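Local structure of terminal oxygenase component of carbazole (Janthinobacterium sp., 7BUG) at residues A16-A21 / S169-A174; L23-H28 / Q374-Q379; K10-W15 / G349-I354. The protein catalyses, as the terminal oxygenase of carbazole 1,9a-dioxygenase, dioxygenation of carbazole at the angular C-9a and adjacent C-1 positions. All blocks are in the same frame, centred on the assembly; numbering follows the deposited sequence.

Read from the N terminus, three successive pieces of the first 28 residues each find a partner far along the chain. Residues 10-15 come first and meet 349-354, so that contact 3 closes a long loop; within it lies the shorter loop of contact 1, in which the start of helix 171-179 comes back to helix 16-20. Residues 23-28, leading into strand 28-32, pair with the C-terminal 374-379, and this loop of contact 2 crosses both of the others. Contact 1 touches each neighbour, while contacts 2 and 3 stay about 8 Å apart at their nearest atoms. Together they fasten the N-terminal segment to the helices of the ring-hydroxylase region and to the C-terminal tail.

Contact 1. Residues A16-A21 / S169-A174; sequences APYVDA and SNWRLA
Tyr18 holds CG anti to its backbone N (chi1 177°), while Arg172 has CG anti to the carbonyl carbon and a bend that swings NE round (chi3 -60°); the two side chains then slide past each other in opposite directions. Arg172 CD lies over one face of the phenol ring, 4.1 Å from its centroid, in a CH-pi contact, and Arg172 CB sits 3.4 Å from Tyr18 OH. Beyond the ring the guanidinium reaches the backbone of helix 16-20. There NH1 donates to Tyr18 O at 2.9 Å, in the carbonyl plane on a lone pair, and to Val19 O at 2.8 Å, from well above that carbonyl's plane. Water 1 accepts from Arg172 NH2 and lies 2.8 Å from Val19 O, adding a further link. At the other end of the group, Arg172 NE gives a nearly straight bond of 2.9 Å to Asn170 OD1, which helps fix the guanidinium; Arg172 N approaches the same oxygen from the opposite face. Trp171 contributes NE1, whose bond of 3.0 Å to Ala21 O lies in the indole plane and nearly along the C=O axis. Tyr18 OH is held by Glu176 and Trp365. A buried arginine thus binds two helix carbonyls and also Asn170, the N-cap residue of helix 171-179, whose OD1 accepts from Arg172 N as a capping bond.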
loop_
_atom_site.group_PDB
_atom_site.type_symbol
_atom_site.label_atom_id
_atom_site.label_comp_id
_atom_site.label_asym_id
_atom_site.label_seq_id
_atom_site.Cartn_x
_atom_site.Cartn_y
_atom_site.Cartn_z
ATOM N N ALA A 16 -27.489 10.132 5.651
ATOM C CA ALA A 16 -26.606 9.964 4.487
ATOM C C ALA A 16 -25.503 11.026 4.484
ATOM O O ALA A 16 -24.365 10.684 4.161
ATOM C CB ALA A 16 -27.376 10.008 3.192
ATOM N N PRO A 17 -25.745 12.304 4.852
ATOM C CA PRO A 17 -24.661 13.301 4.826
ATOM C C PRO A 17 -23.539 12.923 5.807
ATOM O O PRO A 17 -22.384 13.086 5.482
ATOM C CB PRO A 17 -25.341 14.610 5.223
ATOM C CG PRO A 17 -26.802 14.390 4.759
ATOM C CD PRO A 17 -27.057 12.936 5.122
ATOM N N TYR A 18 -23.920 12.390 6.943
ATOM C CA TYR A 18 -22.926 11.918 7.967
ATOM C C TYR A 18 -22.073 10.803 7.384
ATOM O O TYR A 18 -20.850 10.806 7.598
ATOM C CB TYR A 18 -23.660 11.447 9.200
ATOM C CG TYR A 18 -22.763 10.885 10.270
ATOM C CD1 TYR A 18 -21.993 11.699 11.058
ATOM C CD2 TYR A 18 -22.677 9.529 10.449
ATOM C CE1 TYR A 18 -21.202 11.155 12.071
ATOM C CE2 TYR A 18 -21.913 8.971 11.447
ATOM C CZ TYR A 18 -21.191 9.781 12.282
ATOM O OH TYR A 18 -20.501 9.292 13.361
ATOM N N VAL A 19 -22.693 9.824 6.705
ATOM C CA VAL A 19 -21.934 8.719 6.058
ATOM C C VAL A 19 -21.048 9.272 4.942
ATOM O O VAL A 19 -19.932 8.756 4.715
ATOM C CB VAL A 19 -22.891 7.619 5.567
ATOM C CG1 VAL A 19 -22.128 6.623 4.743
ATOM C CG2 VAL A 19 -23.576 6.991 6.747
ATOM N N ASP A 20 -21.455 10.349 4.268
ATOM C CA ASP A 20 -20.608 10.929 3.222
ATOM C C ASP A 20 -19.402 11.662 3.834
ATOM O O ASP A 20 -18.392 11.913 3.105
ATOM C CB ASP A 20 -21.423 11.913 2.384
ATOM C CG ASP A 20 -20.828 12.170 1.038
ATOM O OD1 ASP A 20 -20.249 11.235 0.478
ATOM O OD2 ASP A 20 -21.065 13.288 0.530
ATOM N N ALA A 21 -19.488 12.059 5.095
ATOM C CA ALA A 21 -18.516 13.002 5.704
ATOM C C ALA A 21 -17.238 12.298 6.200
ATOM O O ALA A 21 -16.800 12.520 7.329
ATOM C CB ALA A 21 -19.185 13.871 6.723
ATOM N N SER A 169 -7.858 5.835 13.272
ATOM C CA SER A 169 -9.218 5.456 12.879
ATOM C C SER A 169 -9.857 6.698 12.292
ATOM O O SER A 169 -9.439 7.843 12.604
ATOM C CB SER A 169 -10.067 4.914 13.969
ATOM O OG SER A 169 -10.681 5.952 14.748
ATOM N N ASN A 170 -10.849 6.478 11.463
ATOM C CA ASN A 170 -11.691 7.610 11.020
ATOM C C ASN A 170 -12.276 8.293 12.255
ATOM O O ASN A 170 -12.657 7.632 13.237
ATOM C CB ASN A 170 -12.776 7.108 10.069
ATOM C CG ASN A 170 -13.661 8.191 9.525
ATOM O OD1 ASN A 170 -14.701 8.503 10.108
ATOM N ND2 ASN A 170 -13.173 8.813 8.479
ATOM N N TRP A 171 -12.469 9.604 12.170
ATOM C CA TRP A 171 -12.990 10.427 13.263
ATOM C C TRP A 171 -14.361 9.940 13.725
ATOM O O TRP A 171 -14.654 10.111 14.903
ATOM C CB TRP A 171 -13.037 11.932 12.848
ATOM C CG TRP A 171 -14.086 12.243 11.819
ATOM C CD1 TRP A 171 -14.072 11.999 10.484
ATOM C CD2 TRP A 171 -15.356 12.860 12.087
ATOM N NE1 TRP A 171 -15.256 12.428 9.901
ATOM C CE2 TRP A 171 -16.050 12.962 10.869
ATOM C CE3 TRP A 171 -15.928 13.340 13.260
ATOM C CZ2 TRP A 171 -17.322 13.562 10.790
ATOM C CZ3 TRP A 171 -17.193 13.886 13.202
ATOM C CH2 TRP A 171 -17.865 13.989 11.978
ATOM N N ARG A 172 -15.229 9.482 12.837
ATOM C CA ARG A 172 -16.604 9.114 13.253
ATOM C C ARG A 172 -16.602 7.875 14.146
ATOM O O ARG A 172 -17.459 7.762 15.043
ATOM C CB ARG A 172 -17.431 8.869 12.005
ATOM C CG ARG A 172 -17.606 10.172 11.228
ATOM C CD ARG A 172 -18.165 9.907 9.838
ATOM N NE ARG A 172 -17.288 9.052 9.043
ATOM C CZ ARG A 172 -17.539 8.586 7.852
ATOM N NH1 ARG A 172 -18.689 8.879 7.250
ATOM N NH2 ARG A 172 -16.677 7.789 7.268
ATOM N N LEU A 173 -15.667 6.974 13.904
ATOM C CA LEU A 173 -15.591 5.768 14.783
ATOM C C LEU A 173 -15.212 6.218 16.200
ATOM O O LEU A 173 -15.744 5.700 17.161
ATOM C CB LEU A 173 -14.559 4.816 14.171
ATOM C CG LEU A 173 -14.889 4.311 12.768
ATOM C CD1 LEU A 173 -13.807 3.336 12.289
ATOM C CD2 LEU A 173 -16.279 3.700 12.724
ATOM N N ALA A 174 -14.395 7.269 16.325
ATOM C CA ALA A 174 -13.987 7.858 17.605
ATOM C C ALA A 174 -15.181 8.555 18.286
ATOM O O ALA A 174 -15.455 8.345 19.472
ATOM C CB ALA A 174 -12.853 8.844 17.361
HETATM O O HOH W 1 -17.719 7.028 4.820
#

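Contact 2. Residues L23-H28 / Q374-Q379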
loop_
_atom_site.group_PDB
_atom_site.type_symbol
_atom_site.label_atom_id
_atom_site.label_comp_id
_atom_site.label_asym_id
_atom_site.label_seq_id
_atom_site.Cartn_x
_atom_site.Cartn_y
_atom_site.Cartn_z
ATOM N N LEU A 23 -14.161 12.868 5.468
ATOM C CA LEU A 23 -13.090 13.847 5.791
ATOM C C LEU A 23 -13.519 14.865 6.844
ATOM O O LEU A 23 -12.713 15.785 7.129
ATOM C CB LEU A 23 -12.688 14.590 4.509
ATOM C CG LEU A 23 -11.782 13.835 3.567
ATOM C CD1 LEU A 23 -11.698 14.575 2.235
ATOM C CD2 LEU A 23 -10.385 13.638 4.175
ATOM N N GLY A 24 -14.696 14.737 7.442
ATOM C CA GLY A 24 -15.217 15.695 8.411
ATOM C C GLY A 24 -16.031 16.804 7.772
ATOM O O GLY A 24 -16.224 16.842 6.544
ATOM N N PHE A 25 -16.414 17.742 8.597
ATOM C CA PHE A 25 -17.300 18.868 8.228
ATOM C C PHE A 25 -16.460 20.117 8.071
ATOM O O PHE A 25 -15.795 20.584 9.024
ATOM C CB PHE A 25 -18.396 19.031 9.277
ATOM C CG PHE A 25 -19.282 17.818 9.364
ATOM C CD1 PHE A 25 -19.965 17.329 8.249
ATOM C CD2 PHE A 25 -19.512 17.235 10.599
ATOM C CE1 PHE A 25 -20.854 16.263 8.384
ATOM C CE2 PHE A 25 -20.419 16.188 10.715
ATOM C CZ PHE A 25 -21.048 15.668 9.602
ATOM N N ARG A 26 -16.565 20.731 6.901
ATOM C CA ARG A 26 -15.952 22.024 6.613
ATOM C C ARG A 26 -16.756 23.126 7.318
ATOM O O ARG A 26 -17.912 22.889 7.655
ATOM C CB ARG A 26 -15.814 22.232 5.107
ATOM C CG ARG A 26 -14.931 23.406 4.713
ATOM C CD ARG A 26 -14.814 23.470 3.191
ATOM N NE ARG A 26 -13.892 24.521 2.847
ATOM C CZ ARG A 26 -12.561 24.400 2.932
ATOM N NH1 ARG A 26 -12.003 23.207 3.128
ATOM N NH2 ARG A 26 -11.808 25.449 2.661
ATOM N N ASN A 27 -16.129 24.276 7.531
ATOM C CA ASN A 27 -16.755 25.491 8.093
ATOM C C ASN A 27 -17.073 25.291 9.579
ATOM O O ASN A 27 -18.096 25.786 10.065
ATOM C CB ASN A 27 -17.969 25.880 7.233
ATOM C CG ASN A 27 -17.571 26.081 5.796
ATOM O OD1 ASN A 27 -16.639 26.830 5.535
ATOM N ND2 ASN A 27 -18.206 25.403 4.850
ATOM N N HIS A 28 -16.177 24.624 10.338
ATOM C CA HIS A 28 -16.195 24.579 11.800
ATOM C C HIS A 28 -14.778 24.826 12.321
ATOM O O HIS A 28 -13.817 24.659 11.571
ATOM C CB HIS A 28 -16.705 23.234 12.349
ATOM C CG HIS A 28 -18.100 22.865 12.003
ATOM N ND1 HIS A 28 -19.131 23.085 12.866
ATOM C CD2 HIS A 28 -18.619 22.286 10.911
ATOM C CE1 HIS A 28 -20.248 22.645 12.267
ATOM N NE2 HIS A 28 -19.978 22.132 11.094
ATOM N N GLN A 374 -21.940 22.304 8.838
ATOM C CA GLN A 374 -21.774 23.516 7.994
ATOM C C GLN A 374 -21.091 23.204 6.667
ATOM O O GLN A 374 -20.699 24.148 5.954
ATOM C CB GLN A 374 -21.046 24.600 8.787
ATOM C CG GLN A 374 -21.781 25.016 10.055
ATOM C CD GLN A 374 -22.998 25.872 9.772
ATOM O OE1 GLN A 374 -23.125 26.416 8.707
ATOM N NE2 GLN A 374 -23.913 25.984 10.717
ATOM N N GLY A 375 -20.987 21.942 6.276
ATOM C CA GLY A 375 -20.462 21.575 4.970
ATOM C C GLY A 375 -19.731 20.247 5.007
ATOM O O GLY A 375 -19.104 19.938 6.036
ATOM N N ILE A 376 -19.768 19.515 3.909
ATOM C CA ILE A 376 -19.042 18.216 3.782
ATOM C C ILE A 376 -17.720 18.466 3.065
ATOM O O ILE A 376 -17.693 18.837 1.870
ATOM C CB ILE A 376 -19.910 17.142 3.113
ATOM C CG1 ILE A 376 -21.074 16.802 4.045
ATOM C CG2 ILE A 376 -19.090 15.922 2.733
ATOM C CD1 ILE A 376 -22.165 16.006 3.417
ATOM N N GLN A 377 -16.625 18.208 3.773
ATOM C CA GLN A 377 -15.291 18.337 3.156
ATOM C C GLN A 377 -15.125 17.249 2.112
ATOM O O GLN A 377 -15.467 16.052 2.379
ATOM C CB GLN A 377 -14.218 18.228 4.241
ATOM C CG GLN A 377 -12.811 18.249 3.684
ATOM C CD GLN A 377 -12.295 19.654 3.458
ATOM O OE1 GLN A 377 -13.086 20.607 3.369
ATOM N NE2 GLN A 377 -10.981 19.832 3.399
ATOM N N THR A 378 -14.585 17.617 0.962
ATOM C CA THR A 378 -14.390 16.654 -0.147
ATOM C C THR A 378 -12.966 16.745 -0.690
ATOM O O THR A 378 -12.217 17.635 -0.310
ATOM C CB THR A 378 -15.366 16.930 -1.304
ATOM O OG1 THR A 378 -14.890 18.087 -1.987
ATOM C CG2 THR A 378 -16.790 17.132 -0.841
ATOM N N GLN A 379 -12.606 15.742 -1.466
ATOM C CA GLN A 379 -11.258 15.656 -2.066
ATOM C C GLN A 379 -11.100 16.880 -2.968
ATOM O O GLN A 379 -9.958 17.361 -3.131
ATOM C CB GLN A 379 -11.045 14.300 -2.758
ATOM C CG GLN A 379 -10.261 13.286 -1.937
ATOM C CD GLN A 379 -8.946 13.768 -1.375
ATOM O OE1 GLN A 379 -8.108 14.398 -2.044
ATOM N NE2 GLN A 379 -8.736 13.439 -0.118
HETATM O O HOH W 2 -16.159 14.794 4.650
#
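Gly24 O is gripped by two donors: Gln377 N at 3.1 Å and water 2 at 2.8 Å, the water also donating to Gln377 O and accepting from Leu23 N. The first bond belongs to a single antiparallel beta bridge in which Phe25 and Ile376 form a non-hydrogen-bonded pair; on the other side of that pair Arg26 N makes a weak bond to Gly375 O. The bridge joins the approach to strand 28-32, within this chain an outermost strand of the six-stranded sheet, to the C-terminal tail that follows helix 360-372. Side chains extend the grip. Arg26 runs out extended from CG to NE, and its NH1 donates to a lone pair of Gln377 OE1 at 2.8 Å, with guanidinium and amide only 5° from coplanar. Both groups are fixed from outside as well: Glu51 takes Arg26 NH1 and Gln377 NE2, and Asp139 takes Arg26 NE, so the buried charge is probably well compensated. Leu23 CB packs against Gln377 CG, the apolar shoulder of the same glutamine. Farther along, Gln374 is held at both its backbone polar atoms. Its O accepts from Asn27 ND2 at 3.0 Å, in the plane of that amide, and its N donates to His28 NE2 at 3.0 Å, tilted 27° from the imidazole plane; NE2 therefore probably carries no proton. Gly375 O, finally, lies at the edge of the Phe25 ring, 3.5 Å from CD1, and comes within 3.0 Å of Phe25 CA in a CA-H...O contact.

Contact 3. Residues K10-W15 / G349-I354; sequences KRVKGW and GWVNEI
The guanidinium of Arg11 carries Val351 CG1 over one face, 3.4 Å above the plane and toward the rim on the NH1 side, the two side chains crossing at about a right angle. The arginine chain is bent at chi2 and chi3, and Arg11 CB meets the valine's other branch, CG2, at 3.9 Å. The indoles of Trp15 and Trp350 both have water 3 at an edge, in plane. That water accepts from Trp15 NE1 at 2.9 Å and donates to Trp350 O at 2.6 Å and to Glu353 OE2 at 3.0 Å, so a single molecule supplies the polar link between the segments. Val12 adds van der Waals packing: CG1 lies 3.7 Å from Trp350 O and 4.1 Å from Trp350 CB, and approaches Val351 CG2. Val12 opens a type I beta turn, closed by Trp15 N bonding to Val12 O, and Trp15 in turn occupies the N-cap position of helix 16-20. Glu353 is anchored by Tyr344 and a salt bridge to Arg366, and it packs on His71 of the second subunit, a [2Fe-2S] ligand, at an interface where, as in this family, one subunit's Rieske cluster faces its neighbour. Around this packing of the 12-15 turn on helix 349-352, Trp15 rests on helix 360-372, while Trp350 is inserted among Val19 of helix 16-20, Arg172 and Glu176 of helix 171-179, and Tyr344 of helix 331-344.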
loop_
_atom_site.group_PDB
_atom_site.type_symbol
_atom_site.label_atom_id
_atom_site.label_comp_id
_atom_site.label_asym_id
_atom_site.label_seq_id
_atom_site.Cartn_x
_atom_site.Cartn_y
_atom_site.Cartn_z
ATOM N N LYS A 10 -27.787 5.621 -0.700
ATOM C CA LYS A 10 -29.239 5.314 -0.895
ATOM C C LYS A 10 -29.740 4.326 0.158
ATOM O O LYS A 10 -30.954 4.249 0.370
ATOM C CB LYS A 10 -29.478 4.690 -2.275
ATOM C CG LYS A 10 -29.532 5.688 -3.415
ATOM C CD LYS A 10 -29.987 5.077 -4.728
ATOM C CE LYS A 10 -30.083 6.104 -5.833
ATOM N NZ LYS A 10 -28.775 6.750 -6.106
ATOM N N ARG A 11 -28.833 3.613 0.822
ATOM C CA ARG A 11 -29.162 2.597 1.834
ATOM C C ARG A 11 -29.032 3.177 3.235
ATOM O O ARG A 11 -29.311 2.449 4.173
ATOM C CB ARG A 11 -28.254 1.379 1.630
ATOM C CG ARG A 11 -28.333 0.849 0.208
ATOM C CD ARG A 11 -28.258 -0.660 0.134
ATOM N NE ARG A 11 -29.265 -1.205 1.033
ATOM C CZ ARG A 11 -29.211 -2.392 1.611
ATOM N NH1 ARG A 11 -28.185 -3.195 1.377
ATOM N NH2 ARG A 11 -30.184 -2.764 2.430
ATOM N N VAL A 12 -28.628 4.448 3.390
ATOM C CA VAL A 12 -28.459 5.049 4.739
ATOM C C VAL A 12 -29.221 6.370 4.813
ATOM O O VAL A 12 -28.667 7.402 5.261
ATOM C CB VAL A 12 -26.987 5.234 5.139
ATOM C CG1 VAL A 12 -26.362 3.869 5.382
ATOM C CG2 VAL A 12 -26.229 6.009 4.084
ATOM N N LYS A 13 -30.492 6.343 4.442
ATOM C CA LYS A 13 -31.274 7.576 4.264
ATOM C C LYS A 13 -31.613 8.260 5.581
ATOM O O LYS A 13 -32.023 9.385 5.504
ATOM C CB LYS A 13 -32.466 7.230 3.362
ATOM C CG LYS A 13 -32.023 6.982 1.929
ATOM C CD LYS A 13 -33.128 7.056 0.885
ATOM C CE LYS A 13 -34.159 5.987 1.136
ATOM N NZ LYS A 13 -33.525 4.656 1.267
ATOM N N GLY A 14 -31.457 7.605 6.725
ATOM C CA GLY A 14 -31.592 8.256 8.042
ATOM C C GLY A 14 -30.526 9.330 8.299
ATOM O O GLY A 14 -30.775 10.210 9.180
ATOM N N TRP A 15 -29.369 9.259 7.615
ATOM C CA TRP A 15 -28.153 10.018 8.008
ATOM C C TRP A 15 -27.093 9.952 6.901
ATOM O O TRP A 15 -25.867 9.782 7.182
ATOM C CB TRP A 15 -27.660 9.531 9.375
ATOM C CG TRP A 15 -27.546 8.045 9.484
ATOM C CD1 TRP A 15 -26.529 7.258 9.035
ATOM C CD2 TRP A 15 -28.415 7.170 10.220
ATOM N NE1 TRP A 15 -26.733 5.949 9.372
ATOM C CE2 TRP A 15 -27.888 5.861 10.096
ATOM C CE3 TRP A 15 -29.574 7.357 10.966
ATOM C CZ2 TRP A 15 -28.481 4.746 10.678
ATOM C CZ3 TRP A 15 -30.180 6.245 11.502
ATOM C CH2 TRP A 15 -29.628 4.972 11.393
ATOM N N GLY A 349 -19.854 -1.063 6.447
ATOM C CA GLY A 349 -20.335 -1.279 7.832
ATOM C C GLY A 349 -21.538 -0.379 8.151
ATOM O O GLY A 349 -22.385 -0.765 8.982
ATOM N N TRP A 350 -21.695 0.764 7.435
ATOM C CA TRP A 350 -22.834 1.677 7.637
ATOM C C TRP A 350 -24.121 0.988 7.196
ATOM O O TRP A 350 -25.192 1.317 7.751
ATOM C CB TRP A 350 -22.642 3.012 6.896
ATOM C CG TRP A 350 -21.371 3.708 7.261
ATOM C CD1 TRP A 350 -20.291 3.866 6.437
ATOM C CD2 TRP A 350 -21.060 4.384 8.487
ATOM N NE1 TRP A 350 -19.304 4.538 7.096
ATOM C CE2 TRP A 350 -19.760 4.923 8.328
ATOM C CE3 TRP A 350 -21.735 4.623 9.682
ATOM C CZ2 TRP A 350 -19.122 5.629 9.345
ATOM C CZ3 TRP A 350 -21.102 5.295 10.707
ATOM C CH2 TRP A 350 -19.807 5.793 10.525
ATOM N N VAL A 351 -24.018 0.025 6.273
ATOM C CA VAL A 351 -25.221 -0.724 5.812
ATOM C C VAL A 351 -25.369 -2.006 6.639
ATOM O O VAL A 351 -26.528 -2.377 6.992
ATOM C CB VAL A 351 -25.140 -1.008 4.306
ATOM C CG1 VAL A 351 -26.325 -1.834 3.847
ATOM C CG2 VAL A 351 -25.057 0.286 3.514
ATOM N N ASN A 352 -24.247 -2.629 7.005
ATOM C CA ASN A 352 -24.273 -4.013 7.538
ATOM C C ASN A 352 -24.287 -4.085 9.071
ATOM O O ASN A 352 -24.636 -5.170 9.589
ATOM C CB ASN A 352 -23.122 -4.835 6.947
ATOM C CG ASN A 352 -23.236 -5.025 5.449
ATOM O OD1 ASN A 352 -22.226 -5.131 4.745
ATOM N ND2 ASN A 352 -24.459 -5.084 4.959
ATOM N N GLU A 353 -24.038 -3.008 9.819
ATOM C CA GLU A 353 -24.131 -3.004 11.293
ATOM C C GLU A 353 -25.560 -3.396 11.741
ATOM O O GLU A 353 -26.545 -3.192 10.986
ATOM C CB GLU A 353 -23.765 -1.630 11.853
ATOM C CG GLU A 353 -24.748 -0.584 11.368
ATOM C CD GLU A 353 -24.453 0.856 11.743
ATOM O OE1 GLU A 353 -23.290 1.176 12.107
ATOM O OE2 GLU A 353 -25.433 1.665 11.669
ATOM N N ILE A 354 -25.637 -4.063 12.874
ATOM C CA ILE A 354 -26.953 -4.336 13.537
ATOM C C ILE A 354 -26.976 -3.611 14.865
ATOM O O ILE A 354 -26.308 -3.991 15.815
ATOM C CB ILE A 354 -27.239 -5.835 13.621
ATOM C CG1 ILE A 354 -27.227 -6.453 12.224
ATOM C CG2 ILE A 354 -28.579 -6.040 14.346
ATOM C CD1 ILE A 354 -27.238 -7.983 12.248
HETATM O O HOH W 3 -25.261 3.442 9.280
#